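PDB 3IA7: CalG4 from Micromonospora echinospora, which belongs to the GT-B structural class, in which two Rossmann-like domains, each built round a parallel beta sheet, face each other across a cleft. Local coordinates for residues H6-N11 with R34-T39; E53-K58 with L91-E96; V233-L238 with R299-H304. All coordinates share one frame; numbering follows the deposited sequence.

Interaction 1 (H6-N11 with R34-T39); sequences HILFAN and RITYVT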
ATOM      1  N   HIS A   6      15.462  -0.996 -20.465  1.00  8.82           N
ATOM      2  CA  HIS A   6      15.998  -1.887 -19.461  1.00  8.75           C
ATOM      3  C   HIS A   6      16.556  -1.004 -18.337  1.00 10.02           C
ATOM      4  O   HIS A   6      17.522  -0.232 -18.528  1.00  9.95           O
ATOM      5  CB  HIS A   6      17.089  -2.800 -20.029  1.00  7.36           C
ATOM      6  CG  HIS A   6      17.602  -3.798 -19.027  1.00  9.23           C
ATOM      7  ND1 HIS A   6      18.727  -4.565 -19.240  1.00  7.75           N
ATOM      8  CD2 HIS A   6      17.141  -4.141 -17.799  1.00 10.01           C
ATOM      9  CE1 HIS A   6      18.921  -5.359 -18.196  1.00 12.39           C
ATOM     10  NE2 HIS A   6      17.973  -5.127 -17.310  1.00 11.37           N
ATOM     11  N   ILE A   7      15.910  -1.078 -17.179  1.00  9.58           N
ATOM     12  CA  ILE A   7      16.264  -0.172 -16.112  1.00 10.60           C
ATOM     13  C   ILE A   7      16.819  -0.975 -14.947  1.00  9.91           C
ATOM     14  O   ILE A   7      16.140  -1.887 -14.443  1.00 12.38           O
ATOM     15  CB  ILE A   7      15.018   0.657 -15.675  1.00 10.68           C
ATOM     16  CG1 ILE A   7      14.497   1.508 -16.879  1.00 10.91           C
ATOM     17  CG2 ILE A   7      15.451   1.543 -14.482  1.00 11.93           C
ATOM     18  CD1 ILE A   7      13.278   2.401 -16.550  1.00  9.51           C
ATOM     19  N   LEU A   8      18.037  -0.674 -14.515  1.00  9.24           N
ATOM     20  CA  LEU A   8      18.614  -1.395 -13.361  1.00 10.54           C
ATOM     21  C   LEU A   8      18.526  -0.565 -12.077  1.00 10.24           C
ATOM     22  O   LEU A   8      18.884   0.637 -12.085  1.00 12.26           O
ATOM     23  CB  LEU A   8      20.045  -1.808 -13.628  1.00 10.09           C
ATOM     24  CG  LEU A   8      20.776  -2.277 -12.363  1.00 14.50           C
ATOM     25  CD1 LEU A   8      20.438  -3.745 -12.166  1.00 16.21           C
ATOM     26  CD2 LEU A   8      22.259  -2.108 -12.530  1.00 22.09           C
ATOM     27  N   PHE A   9      18.021  -1.186 -11.015  1.00  9.70           N
ATOM     28  CA  PHE A   9      18.035  -0.555  -9.685  1.00 10.79           C
ATOM     29  C   PHE A   9      19.146  -1.180  -8.855  1.00 10.60           C
ATOM     30  O   PHE A   9      19.233  -2.388  -8.696  1.00 10.44           O
ATOM     31  CB  PHE A   9      16.710  -0.792  -8.954  1.00  8.75           C
ATOM     32  CG  PHE A   9      15.601   0.093  -9.379  1.00 11.51           C
ATOM     33  CD1 PHE A   9      15.081   0.033 -10.678  1.00 13.34           C
ATOM     34  CD2 PHE A   9      15.013   0.959  -8.462  1.00  9.37           C
ATOM     35  CE1 PHE A   9      14.008   0.867 -11.069  1.00 13.18           C
ATOM     36  CE2 PHE A   9      13.929   1.790  -8.834  1.00 11.83           C
ATOM     37  CZ  PHE A   9      13.437   1.748 -10.163  1.00 12.39           C
ATOM     38  N   ALA A  10      20.004  -0.348  -8.324  1.00 11.00           N
ATOM     39  CA  ALA A  10      21.024  -0.802  -7.346  1.00 10.66           C
ATOM     40  C   ALA A  10      20.641  -0.283  -5.963  1.00 11.98           C
ATOM     41  O   ALA A  10      20.560   0.967  -5.757  1.00 11.42           O
ATOM     42  CB  ALA A  10      22.423  -0.283  -7.756  1.00 10.45           C
ATOM     43  N   ASN A  11      20.433  -1.192  -5.001  1.00 10.99           N
ATOM     44  CA  ASN A  11      20.044  -0.793  -3.668  1.00 11.22           C
ATOM     45  C   ASN A  11      20.726  -1.666  -2.614  1.00 11.80           C
ATOM     46  O   ASN A  11      21.175  -2.794  -2.906  1.00 12.32           O
ATOM     47  CB  ASN A  11      18.511  -0.868  -3.466  1.00 10.51           C
ATOM     48  CG  ASN A  11      17.989   0.172  -2.424  1.00 12.65           C
ATOM     49  OD1 ASN A  11      18.737   0.746  -1.619  1.00 11.86           O
ATOM     50  ND2 ASN A  11      16.716   0.470  -2.516  1.00 15.02           N
ATOM     51  N   ARG A  34      11.593  -3.228 -18.515  1.00  9.71           N
ATOM     52  CA  ARG A  34      12.267  -4.386 -17.928  1.00  8.88           C
ATOM     53  C   ARG A  34      13.106  -3.880 -16.754  1.00  8.64           C
ATOM     54  O   ARG A  34      14.038  -3.053 -16.941  1.00  8.08           O
ATOM     55  CB  ARG A  34      13.198  -5.017 -18.968  1.00  9.67           C
ATOM     56  CG  ARG A  34      13.985  -6.191 -18.383  1.00 10.21           C
ATOM     57  CD  ARG A  34      14.958  -6.774 -19.385  1.00 14.39           C
ATOM     58  NE  ARG A  34      15.798  -7.760 -18.701  1.00 12.87           N
ATOM     59  CZ  ARG A  34      16.889  -8.300 -19.234  1.00 14.58           C
ATOM     60  NH1 ARG A  34      17.313  -7.906 -20.434  1.00 13.45           N
ATOM     61  NH2 ARG A  34      17.564  -9.218 -18.550  1.00 17.03           N
ATOM     62  N   ILE A  35      12.757  -4.322 -15.548  1.00  8.66           N
ATOM     63  CA  ILE A  35      13.443  -3.894 -14.347  1.00  9.29           C
ATOM     64  C   ILE A  35      14.290  -5.013 -13.758  1.00 10.25           C
ATOM     65  O   ILE A  35      13.811  -6.147 -13.541  1.00 10.84           O
ATOM     66  CB  ILE A  35      12.460  -3.391 -13.235  1.00  9.45           C
ATOM     67  CG1 ILE A  35      11.319  -2.529 -13.816  1.00 10.46           C
ATOM     68  CG2 ILE A  35      13.283  -2.721 -12.050  1.00 10.03           C
ATOM     69  CD1 ILE A  35      11.854  -1.188 -14.507  1.00  7.80           C
ATOM     70  N   THR A  36      15.575  -4.719 -13.557  1.00  9.57           N
ATOM     71  CA  THR A  36      16.464  -5.630 -12.883  1.00  9.66           C
ATOM     72  C   THR A  36      16.833  -4.928 -11.577  1.00 10.48           C
ATOM     73  O   THR A  36      16.997  -3.706 -11.564  1.00 10.55           O
ATOM     74  CB  THR A  36      17.711  -5.892 -13.739  1.00 10.88           C
ATOM     75  OG1 THR A  36      17.316  -6.513 -14.988  1.00 11.03           O
ATOM     76  CG2 THR A  36      18.709  -6.815 -13.009  1.00  8.16           C
ATOM     77  N   TYR A  37      16.990  -5.682 -10.500  1.00  8.93           N
ATOM     78  CA  TYR A  37      17.090  -5.057  -9.202  1.00  9.01           C
ATOM     79  C   TYR A  37      18.122  -5.841  -8.377  1.00  8.33           C
ATOM     80  O   TYR A  37      17.953  -7.062  -8.160  1.00  8.73           O
ATOM     81  CB  TYR A  37      15.696  -5.037  -8.522  1.00  8.54           C
ATOM     82  CG  TYR A  37      15.578  -4.090  -7.308  1.00  9.96           C
ATOM     83  CD1 TYR A  37      14.691  -3.024  -7.324  1.00 10.14           C
ATOM     84  CD2 TYR A  37      16.286  -4.330  -6.128  1.00 11.99           C
ATOM     85  CE1 TYR A  37      14.556  -2.174  -6.237  1.00 10.42           C
ATOM     86  CE2 TYR A  37      16.174  -3.464  -5.009  1.00 10.23           C
ATOM     87  CZ  TYR A  37      15.302  -2.374  -5.095  1.00 11.80           C
ATOM     88  OH  TYR A  37      15.123  -1.545  -4.000  1.00 12.83           O
ATOM     89  N   VAL A  38      19.179  -5.131  -7.939  1.00  8.35           N
ATOM     90  CA  VAL A  38      20.215  -5.744  -7.105  1.00  8.95           C
ATOM     91  C   VAL A  38      19.828  -5.703  -5.620  1.00  8.99           C
ATOM     92  O   VAL A  38      19.631  -4.606  -5.006  1.00  9.21           O
ATOM     93  CB  VAL A  38      21.616  -5.078  -7.336  1.00  7.13           C
ATOM     94  CG1 VAL A  38      22.747  -5.771  -6.502  1.00  8.36           C
ATOM     95  CG2 VAL A  38      21.971  -5.014  -8.875  1.00 11.32           C
ATOM     96  N   THR A  39      19.744  -6.895  -5.031  1.00  9.01           N
ATOM     97  CA  THR A  39      19.383  -7.009  -3.635  1.00  9.36           C
ATOM     98  C   THR A  39      19.885  -8.324  -3.028  1.00  9.62           C
ATOM     99  O   THR A  39      20.635  -9.052  -3.672  1.00  9.80           O
ATOM    100  CB  THR A  39      17.849  -6.826  -3.402  1.00 10.63           C
ATOM    101  OG1 THR A  39      17.613  -6.630  -1.994  1.00 12.70           O
ATOM    102  CG2 THR A  39      17.043  -8.080  -3.994  1.00 11.71           C
TER

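Interaction 2 (E53-K58 with L91-E96); sequences EVVLYK and LRAAEE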
ATOM      1  N   GLU A  53      13.156  -8.397 -11.929  1.00 10.33           N
ATOM      2  CA  GLU A  53      14.076  -9.536 -11.911  1.00 12.06           C
ATOM      3  C   GLU A  53      15.175  -9.216 -10.916  1.00 11.63           C
ATOM      4  O   GLU A  53      15.609  -8.072 -10.880  1.00 13.28           O
ATOM      5  CB  GLU A  53      14.781  -9.673 -13.276  1.00 11.37           C
ATOM      6  CG  GLU A  53      13.920 -10.094 -14.431  1.00 17.75           C
ATOM      7  CD  GLU A  53      14.728 -10.128 -15.727  1.00 18.74           C
ATOM      8  OE1 GLU A  53      14.282  -9.518 -16.728  1.00 27.54           O
ATOM      9  OE2 GLU A  53      15.834 -10.721 -15.708  1.00 24.64           O
ATOM     10  N   VAL A  54      15.698 -10.215 -10.206  1.00 10.16           N
ATOM     11  CA  VAL A  54      16.659  -9.961  -9.112  1.00 10.80           C
ATOM     12  C   VAL A  54      18.082 -10.411  -9.523  1.00 10.01           C
ATOM     13  O   VAL A  54      18.258 -11.481 -10.123  1.00  8.50           O
ATOM     14  CB  VAL A  54      16.192 -10.635  -7.811  1.00 12.17           C
ATOM     15  CG1 VAL A  54      17.331 -10.762  -6.713  1.00 13.05           C
ATOM     16  CG2 VAL A  54      14.999  -9.871  -7.208  1.00 13.60           C
ATOM     17  N   VAL A  55      19.055  -9.579  -9.185  1.00  7.88           N
ATOM     18  CA  VAL A  55      20.471  -9.915  -9.209  1.00  8.20           C
ATOM     19  C   VAL A  55      20.879  -9.929  -7.733  1.00  9.26           C
ATOM     20  O   VAL A  55      20.815  -8.885  -7.037  1.00  9.27           O
ATOM     21  CB  VAL A  55      21.292  -8.841  -9.961  1.00  7.31           C
ATOM     22  CG1 VAL A  55      22.846  -9.033  -9.663  1.00  7.23           C
ATOM     23  CG2 VAL A  55      20.998  -8.916 -11.480  1.00 10.18           C
ATOM     24  N   LEU A  56      21.274 -11.096  -7.233  1.00  6.98           N
ATOM     25  CA  LEU A  56      21.670 -11.189  -5.799  1.00  8.56           C
ATOM     26  C   LEU A  56      23.092 -10.713  -5.542  1.00  8.71           C
ATOM     27  O   LEU A  56      24.004 -10.936  -6.377  1.00  7.88           O
ATOM     28  CB  LEU A  56      21.593 -12.648  -5.296  1.00  8.91           C
ATOM     29  CG  LEU A  56      20.201 -13.276  -5.363  1.00  9.79           C
ATOM     30  CD1 LEU A  56      20.335 -14.765  -4.993  1.00 13.97           C
ATOM     31  CD2 LEU A  56      19.283 -12.555  -4.410  1.00 11.95           C
ATOM     32  N   TYR A  57      23.274 -10.063  -4.389  1.00  8.39           N
ATOM     33  CA  TYR A  57      24.606  -9.790  -3.880  1.00 10.67           C
ATOM     34  C   TYR A  57      24.651 -10.289  -2.428  1.00 11.14           C
ATOM     35  O   TYR A  57      23.605 -10.504  -1.780  1.00 10.44           O
ATOM     36  CB  TYR A  57      24.955  -8.272  -4.046  1.00  9.46           C
ATOM     37  CG  TYR A  57      24.482  -7.356  -2.910  1.00  9.89           C
ATOM     38  CD1 TYR A  57      25.346  -7.023  -1.841  1.00  7.33           C
ATOM     39  CD2 TYR A  57      23.167  -6.858  -2.874  1.00 10.39           C
ATOM     40  CE1 TYR A  57      24.914  -6.169  -0.802  1.00  8.41           C
ATOM     41  CE2 TYR A  57      22.760  -5.999  -1.845  1.00 10.53           C
ATOM     42  CZ  TYR A  57      23.643  -5.657  -0.831  1.00  9.27           C
ATOM     43  OH  TYR A  57      23.218  -4.852   0.232  1.00 10.54           O
ATOM     44  N   LYS A  58      25.880 -10.471  -1.948  1.00 11.41           N
ATOM     45  CA  LYS A  58      26.162 -10.880  -0.603  1.00 13.20           C
ATOM     46  C   LYS A  58      26.542  -9.647   0.212  1.00 12.41           C
ATOM     47  O   LYS A  58      27.531  -8.966  -0.077  1.00 10.96           O
ATOM     48  CB  LYS A  58      27.328 -11.863  -0.604  1.00 13.68           C
ATOM     49  CG  LYS A  58      27.892 -12.126   0.799  1.00 18.22           C
ATOM     50  CD  LYS A  58      27.041 -13.118   1.542  1.00 21.32           C
ATOM     51  CE  LYS A  58      27.765 -13.600   2.823  1.00 22.31           C
ATOM     52  NZ  LYS A  58      26.761 -14.385   3.634  1.00 25.29           N
ATOM     53  N   LEU A  91      28.351  -3.238  -6.695  1.00 11.74           N
ATOM     54  CA  LEU A  91      29.029  -2.942  -7.957  1.00 13.46           C
ATOM     55  C   LEU A  91      29.508  -4.239  -8.664  1.00 12.12           C
ATOM     56  O   LEU A  91      29.206  -4.476  -9.848  1.00 11.15           O
ATOM     57  CB  LEU A  91      30.204  -1.959  -7.648  1.00 13.23           C
ATOM     58  CG  LEU A  91      31.151  -1.484  -8.750  1.00 16.38           C
ATOM     59  CD1 LEU A  91      30.382  -0.605  -9.694  1.00 13.27           C
ATOM     60  CD2 LEU A  91      32.230  -0.665  -8.063  1.00 15.69           C
ATOM     61  N   ARG A  92      30.226  -5.098  -7.949  1.00 11.74           N
ATOM     62  CA  ARG A  92      30.715  -6.340  -8.562  1.00 11.77           C
ATOM     63  C   ARG A  92      29.556  -7.234  -9.007  1.00 12.44           C
ATOM     64  O   ARG A  92      29.665  -7.874 -10.058  1.00 12.47           O
ATOM     65  CB  ARG A  92      31.630  -7.144  -7.612  1.00 11.71           C
ATOM     66  CG  ARG A  92      33.004  -6.419  -7.342  1.00 10.15           C
ATOM     67  CD  ARG A  92      33.860  -7.190  -6.365  1.00 12.45           C
ATOM     68  NE  ARG A  92      35.072  -6.436  -6.052  1.00 11.18           N
ATOM     69  CZ  ARG A  92      35.975  -6.820  -5.155  1.00 12.19           C
ATOM     70  NH1 ARG A  92      35.805  -7.947  -4.448  1.00 16.09           N
ATOM     71  NH2 ARG A  92      37.037  -6.051  -4.968  1.00 14.11           N
ATOM     72  N   ALA A  93      28.493  -7.363  -8.181  1.00 12.37           N
ATOM     73  CA  ALA A  93      27.372  -8.272  -8.522  1.00 13.40           C
ATOM     74  C   ALA A  93      26.686  -7.811  -9.797  1.00 13.09           C
ATOM     75  O   ALA A  93      26.332  -8.628 -10.622  1.00 14.00           O
ATOM     76  CB  ALA A  93      26.320  -8.294  -7.432  1.00 12.91           C
ATOM     77  N   ALA A  94      26.438  -6.511  -9.902  1.00 11.88           N
ATOM     78  CA  ALA A  94      25.748  -5.920 -11.062  1.00 12.28           C
ATOM     79  C   ALA A  94      26.598  -6.090 -12.333  1.00 11.55           C
ATOM     80  O   ALA A  94      26.077  -6.491 -13.372  1.00 11.88           O
ATOM     81  CB  ALA A  94      25.502  -4.471 -10.833  1.00 12.27           C
ATOM     82  N   GLU A  95      27.899  -5.825 -12.226  1.00 11.16           N
ATOM     83  CA  GLU A  95      28.800  -6.001 -13.398  1.00 13.11           C
ATOM     84  C   GLU A  95      28.898  -7.453 -13.865  1.00 14.46           C
ATOM     85  O   GLU A  95      28.806  -7.742 -15.064  1.00 12.49           O
ATOM     86  CB  GLU A  95      30.163  -5.444 -13.089  1.00 13.45           C
ATOM     87  CG  GLU A  95      30.113  -3.897 -12.945  1.00 15.20           C
ATOM     88  CD  GLU A  95      31.499  -3.274 -12.976  1.00 19.57           C
ATOM     89  OE1 GLU A  95      32.398  -3.841 -13.592  1.00 19.51           O
ATOM     90  OE2 GLU A  95      31.702  -2.173 -12.459  1.00 18.48           O
ATOM     91  N   GLU A  96      29.034  -8.368 -12.910  1.00 15.52           N
ATOM     92  CA  GLU A  96      29.110  -9.789 -13.220  1.00 16.47           C
ATOM     93  C   GLU A  96      27.804 -10.243 -13.902  1.00 16.24           C
ATOM     94  O   GLU A  96      27.843 -10.925 -14.927  1.00 16.47           O
ATOM     95  CB  GLU A  96      29.403 -10.601 -11.939  1.00 18.22           C
ATOM     96  CG  GLU A  96      29.618 -12.124 -12.135  1.00 21.74           C
ATOM     97  CD  GLU A  96      28.366 -12.841 -12.597  0.50 28.87           C
ATOM     98  OE1 GLU A  96      27.284 -12.711 -11.970  0.50 29.91           O
ATOM     99  OE2 GLU A  96      28.450 -13.564 -13.626  0.50 36.48           O
TER

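Interaction 3 (V233-L238 with R299-H304); sequences VLLVSL and RACLTH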
ATOM      1  N   VAL A 233      -8.232   7.988  19.727  1.00 17.57           N
ATOM      2  CA  VAL A 233      -7.436   6.799  19.415  1.00 17.91           C
ATOM      3  C   VAL A 233      -5.948   7.215  19.397  1.00 17.78           C
ATOM      4  O   VAL A 233      -5.585   8.236  18.811  1.00 17.56           O
ATOM      5  CB  VAL A 233      -7.830   6.147  18.065  1.00 17.84           C
ATOM      6  CG1 VAL A 233      -6.870   4.966  17.724  1.00 18.30           C
ATOM      7  CG2 VAL A 233      -9.301   5.606  18.091  1.00 16.32           C
ATOM      8  N   LEU A 234      -5.112   6.407  20.045  1.00 16.96           N
ATOM      9  CA  LEU A 234      -3.678   6.544  19.964  1.00 16.29           C
ATOM     10  C   LEU A 234      -3.073   5.346  19.274  1.00 16.16           C
ATOM     11  O   LEU A 234      -3.369   4.187  19.647  1.00 16.93           O
ATOM     12  CB  LEU A 234      -3.084   6.695  21.371  1.00 16.28           C
ATOM     13  CG  LEU A 234      -1.537   6.732  21.482  1.00 17.65           C
ATOM     14  CD1 LEU A 234      -0.880   7.984  20.819  1.00 15.63           C
ATOM     15  CD2 LEU A 234      -1.099   6.613  22.921  1.00 16.68           C
ATOM     16  N   LEU A 235      -2.211   5.591  18.278  1.00 15.67           N
ATOM     17  CA  LEU A 235      -1.373   4.509  17.734  1.00 16.23           C
ATOM     18  C   LEU A 235       0.013   4.609  18.353  1.00 14.66           C
ATOM     19  O   LEU A 235       0.635   5.680  18.357  1.00 16.11           O
ATOM     20  CB  LEU A 235      -1.276   4.574  16.193  1.00 16.33           C
ATOM     21  CG  LEU A 235      -0.327   3.546  15.473  1.00 15.85           C
ATOM     22  CD1 LEU A 235      -0.728   2.161  15.785  1.00 14.68           C
ATOM     23  CD2 LEU A 235      -0.364   3.739  13.971  1.00 19.15           C
ATOM     24  N   VAL A 236       0.492   3.500  18.855  1.00 14.30           N
ATOM     25  CA  VAL A 236       1.830   3.400  19.399  1.00 14.98           C
ATOM     26  C   VAL A 236       2.639   2.381  18.571  1.00 16.12           C
ATOM     27  O   VAL A 236       2.224   1.219  18.395  1.00 16.68           O
ATOM     28  CB  VAL A 236       1.838   2.895  20.867  1.00 14.54           C
ATOM     29  CG1 VAL A 236       3.315   2.820  21.362  1.00 14.98           C
ATOM     30  CG2 VAL A 236       0.988   3.805  21.750  1.00 11.71           C
ATOM     31  N   SER A 237       3.788   2.803  18.068  1.00 15.82           N
ATOM     32  CA  SER A 237       4.605   1.856  17.283  1.00 18.78           C
ATOM     33  C   SER A 237       6.073   2.185  17.424  1.00 18.90           C
ATOM     34  O   SER A 237       6.422   3.349  17.355  1.00 18.64           O
ATOM     35  CB  SER A 237       4.203   1.973  15.814  1.00 18.62           C
ATOM     36  OG  SER A 237       4.937   1.037  15.049  1.00 25.31           O
ATOM     37  N   LEU A 238       6.946   1.187  17.569  1.00 19.79           N
ATOM     38  CA  LEU A 238       8.389   1.454  17.605  1.00 21.04           C
ATOM     39  C   LEU A 238       9.109   0.821  16.424  1.00 22.52           C
ATOM     40  O   LEU A 238      10.334   0.693  16.426  1.00 23.05           O
ATOM     41  CB  LEU A 238       9.012   0.908  18.900  1.00 21.00           C
ATOM     42  CG  LEU A 238       8.570   1.512  20.249  1.00 19.68           C
ATOM     43  CD1 LEU A 238       9.448   0.905  21.388  1.00 19.30           C
ATOM     44  CD2 LEU A 238       8.672   3.027  20.228  1.00 14.15           C
ATOM     45  N   ARG A 299      -5.937  10.363  16.989  1.00 11.90           N
ATOM     46  CA  ARG A 299      -5.747  11.771  17.391  1.00 13.06           C
ATOM     47  C   ARG A 299      -4.270  12.077  17.519  1.00 12.30           C
ATOM     48  O   ARG A 299      -3.869  13.241  17.551  1.00 13.70           O
ATOM     49  CB  ARG A 299      -6.346  12.047  18.777  1.00 13.45           C
ATOM     50  CG  ARG A 299      -7.782  11.740  18.983  1.00 20.28           C
ATOM     51  CD  ARG A 299      -8.770  12.858  18.633  1.00 18.74           C
ATOM     52  NE  ARG A 299     -10.139  12.356  18.747  1.00 16.13           N
ATOM     53  CZ  ARG A 299     -11.071  12.811  19.587  1.00 18.86           C
ATOM     54  NH1 ARG A 299     -10.811  13.819  20.416  1.00 17.30           N
ATOM     55  NH2 ARG A 299     -12.281  12.258  19.600  1.00 15.37           N
ATOM     56  N   ALA A 300      -3.464  11.030  17.683  1.00 11.47           N
ATOM     57  CA  ALA A 300      -2.042  11.168  17.834  1.00 12.90           C
ATOM     58  C   ALA A 300      -1.393   9.834  17.552  1.00 12.21           C
ATOM     59  O   ALA A 300      -2.050   8.770  17.629  1.00 13.26           O
ATOM     60  CB  ALA A 300      -1.648  11.602  19.301  1.00 12.42           C
ATOM     61  N   CYS A 301      -0.085   9.912  17.338  1.00 13.53           N
ATOM     62  CA  CYS A 301       0.740   8.704  17.170  1.00 14.94           C
ATOM     63  C   CYS A 301       1.985   8.841  18.018  1.00 15.66           C
ATOM     64  O   CYS A 301       2.669   9.875  17.938  1.00 17.61           O
ATOM     65  CB  CYS A 301       1.115   8.567  15.673  1.00 15.10           C
ATOM     66  SG  CYS A 301       2.147   7.077  15.330  1.00 18.16           S
ATOM     67  N   LEU A 302       2.324   7.806  18.788  1.00 13.29           N
ATOM     68  CA  LEU A 302       3.498   7.806  19.572  1.00 13.59           C
ATOM     69  C   LEU A 302       4.456   6.840  18.899  1.00 14.62           C
ATOM     70  O   LEU A 302       4.165   5.633  18.812  1.00 14.20           O
ATOM     71  CB  LEU A 302       3.181   7.305  21.007  1.00 13.98           C
ATOM     72  CG  LEU A 302       4.320   7.064  22.000  1.00 14.26           C
ATOM     73  CD1 LEU A 302       5.166   8.288  22.330  1.00 16.70           C
ATOM     74  CD2 LEU A 302       3.701   6.504  23.286  1.00 13.34           C
ATOM     75  N   THR A 303       5.596   7.346  18.444  1.00 15.72           N
ATOM     76  CA  THR A 303       6.438   6.573  17.523  1.00 17.42           C
ATOM     77  C   THR A 303       7.902   6.894  17.701  1.00 18.15           C
ATOM     78  O   THR A 303       8.242   7.873  18.360  1.00 16.95           O
ATOM     79  CB  THR A 303       6.016   6.764  16.016  1.00 19.66           C
ATOM     80  OG1 THR A 303       6.801   5.900  15.193  1.00 22.47           O
ATOM     81  CG2 THR A 303       6.254   8.180  15.549  1.00 20.18           C
ATOM     82  N   HIS A 304       8.770   6.040  17.148  1.00 19.50           N
ATOM     83  CA  HIS A 304      10.227   6.240  17.180  1.00 21.91           C
ATOM     84  C   HIS A 304      10.721   7.392  16.266  1.00 22.36           C
ATOM     85  O   HIS A 304      11.737   8.032  16.551  1.00 25.68           O
ATOM     86  CB  HIS A 304      10.972   4.927  16.876  1.00 22.24           C
ATOM     87  CG  HIS A 304      10.517   4.253  15.614  1.00 26.01           C
ATOM     88  ND1 HIS A 304       9.180   4.042  15.315  1.00 30.99           N
ATOM     89  CD2 HIS A 304      11.216   3.742  14.571  1.00 31.01           C
ATOM     90  CE1 HIS A 304       9.078   3.463  14.132  1.00 31.67           C
ATOM     91  NE2 HIS A 304      10.299   3.256  13.664  1.00 33.66           N
TER
HETATM   92  O   HOH W   1      -9.627   9.534  17.756  1.00 25.13           O

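Interaction 1 (H6-N11 with R34-T39)
His-6 and Arg-34 begin this pair of parallel strands with a stack of flat groups. The guanidinium lies on one face of the imidazole with the planes only 1° apart and the centres 4.0 Å apart; His-6 CE1 sits over the guanidinium centre, and Arg-34 CD covers the same ring face as a CH-pi donor. Arginine suits this exposed end because its extended chain can reach across the neighbouring ring while NE still forms a salt bridge with Glu-53.

Two side-chain hydrogen bonds follow. At the ring edge, in its plane, His-6 NE2 meets Thr-36 OG1 at 2.8 Å and 167°. Near the other end Asn-11 ND2 donates to Tyr-37 OH over 3.0 Å, the hydroxyl lying 16° out of the amide plane; the same nitrogen also bonds to His-17 O, and Tyr-37 OH to Ser-21.

The backbones form a regular parallel ladder: Ile-7 N to Arg-34 O, Thr-36 N to Ile-7 O, Phe-9 N to Thr-36 O and Val-38 N to Phe-9 O, the last at 2.8 Å.

Apolar contacts occur on both faces. Ile-7, Phe-9, Ile-35 and Tyr-37 share the face covered by helix 15-30, where Phe-9 CB lies 3.4 Å from Tyr-37 CD1. Their rings are nearly parallel but slid apart, with centroids 5.6 Å distant, and barely overlap. Phe-9 CD1 reaches Ile-35 CG2 at 3.6 Å. On the other face Leu-8 CD1 touches both Thr-36 CG2 and Val-38 CG2.

Polar contacts thus sit at both ends, the stack at the exposed one and the Asn-11 bond at the buried one, with hydrocarbon between; the bond to Thr-36 together with the stack would restrict rotation of the His-6 ring.

Interaction 2 (E53-K58 with L91-E96)
Val-55 meets Ala-93 where the edge strand 53-56 passes helix 75-98, and it is the first residue of 53-58 to touch the helix. Its CB points toward the helix, and CG1, anti to the backbone N (chi1 166°), comes 3.6 Å from the carbonyl oxygen Ala-93 O. The same methyl is 4.2 Å from Ala-93 CB, a looser apolar contact. A branched valine suits the place: it is short enough to fit between strand and helix, while its other methyl, CG2, packs on Thr-36 in the next strand.

Leu-56 turns its side chain away from the helix, and Pro-41 receives it on the opposite side of the sheet. Its contribution here is through the backbone, Leu-56 O lying 3.7 Å from Ala-93 CB.

Tyr-57 again directs its CB at the helix, and that carbon rests 3.7 Å from Ala-93 CB. With CG between the backbone N and the carbonyl carbon (chi1 86°), the ring leads off from Ala-93. Its hydroxyl bonds to Glu-86, nearly two turns earlier in the same helix, and to the backbone N of Gln-13. The aromatic residue therefore supplies an aliphatic contact at its base and a polar one at its end.

Alanine is apt at position 93 because a single methyl can nestle among Val-55, Leu-56 O and Tyr-57 without holding the backbones apart. No hydrogen bond joins the segments. The short axes approach to 8.3 Å at 124°, with helix 75-98 on one side of the sheet, helix 41-49 packing against Val-54 on the other, strand 34-39 alongside 53-56, and helix 113-123 receiving Leu-91 and Ala-94.

Interaction 3 (V233-L238 with R299-H304)
The His-304 ring has Leu-238 O over the centre of one face, 3.5 Å above the plane, with the backbone carbon Leu-238 C over that face as well. His-304 CG lies between its backbone N and carbonyl carbon (chi1 52°), and the ring lies against the Leu-238 carbonyl. From there His-304 ND1 makes a weak hydrogen bond of 3.5 Å to Ser-237 O and another weak one to Thr-303 OG1. Leu-238 O itself accepts a bond from the side chain of Gln-241.

Behind this end the strands run parallel, tied by Arg-299 N to Val-233 O, Leu-235 N to Ala-300 O, Leu-302 N to Leu-235 O at 2.7 Å, and Ser-237 N to Leu-302 O. A water bridges the far end, accepting from Val-233 N and weakly from Arg-299 NE.

Hydrophobic residues suit the two buried faces. Leu-234 CD1 lies 4.0 Å from Ala-300 CB, whose small methyl accommodates it, and 4.1 Å from Leu-302 CB. Val-236 and Leu-302 lie side by side, pointing the same way, and Leu-302 touches Cys-252 of helix 246-256. On the reverse face Leu-235 CG approaches Cys-301 SG to 4.3 Å, close to helix 291-295.

Adjacent parallel strands at the middle of a six-stranded sheet, flanked by helices on both faces, are typical of the Rossmann-like C-terminal domain of GT-B proteins.

Overall arrangement
Interactions 1 and 2 belong to one sheet and touch, their centres 9 Å apart. Strand 34-39 lies between 6-10 and 53-56: Tyr-37 N and Glu-53 O, 2.8 Å apart, probably hydrogen-bond, as do Ile-35 O and Glu-53 N (also 2.8 Å). Interaction 3 lies in the second sheet, on the opposite side of the chain's centre, its centre 35 Å from interaction 1's and 38 Å from interaction 2's. Both sheets begin with strand order 3-2-1-4, as in Rossmann-like domains; two are expected of a GT-B protein. A calcium ion, probably the one bound by Leu-42 and Glu-46, is about 10 Å from the Leu-56 side chain, and one is also about 10 Å from that of Val-233.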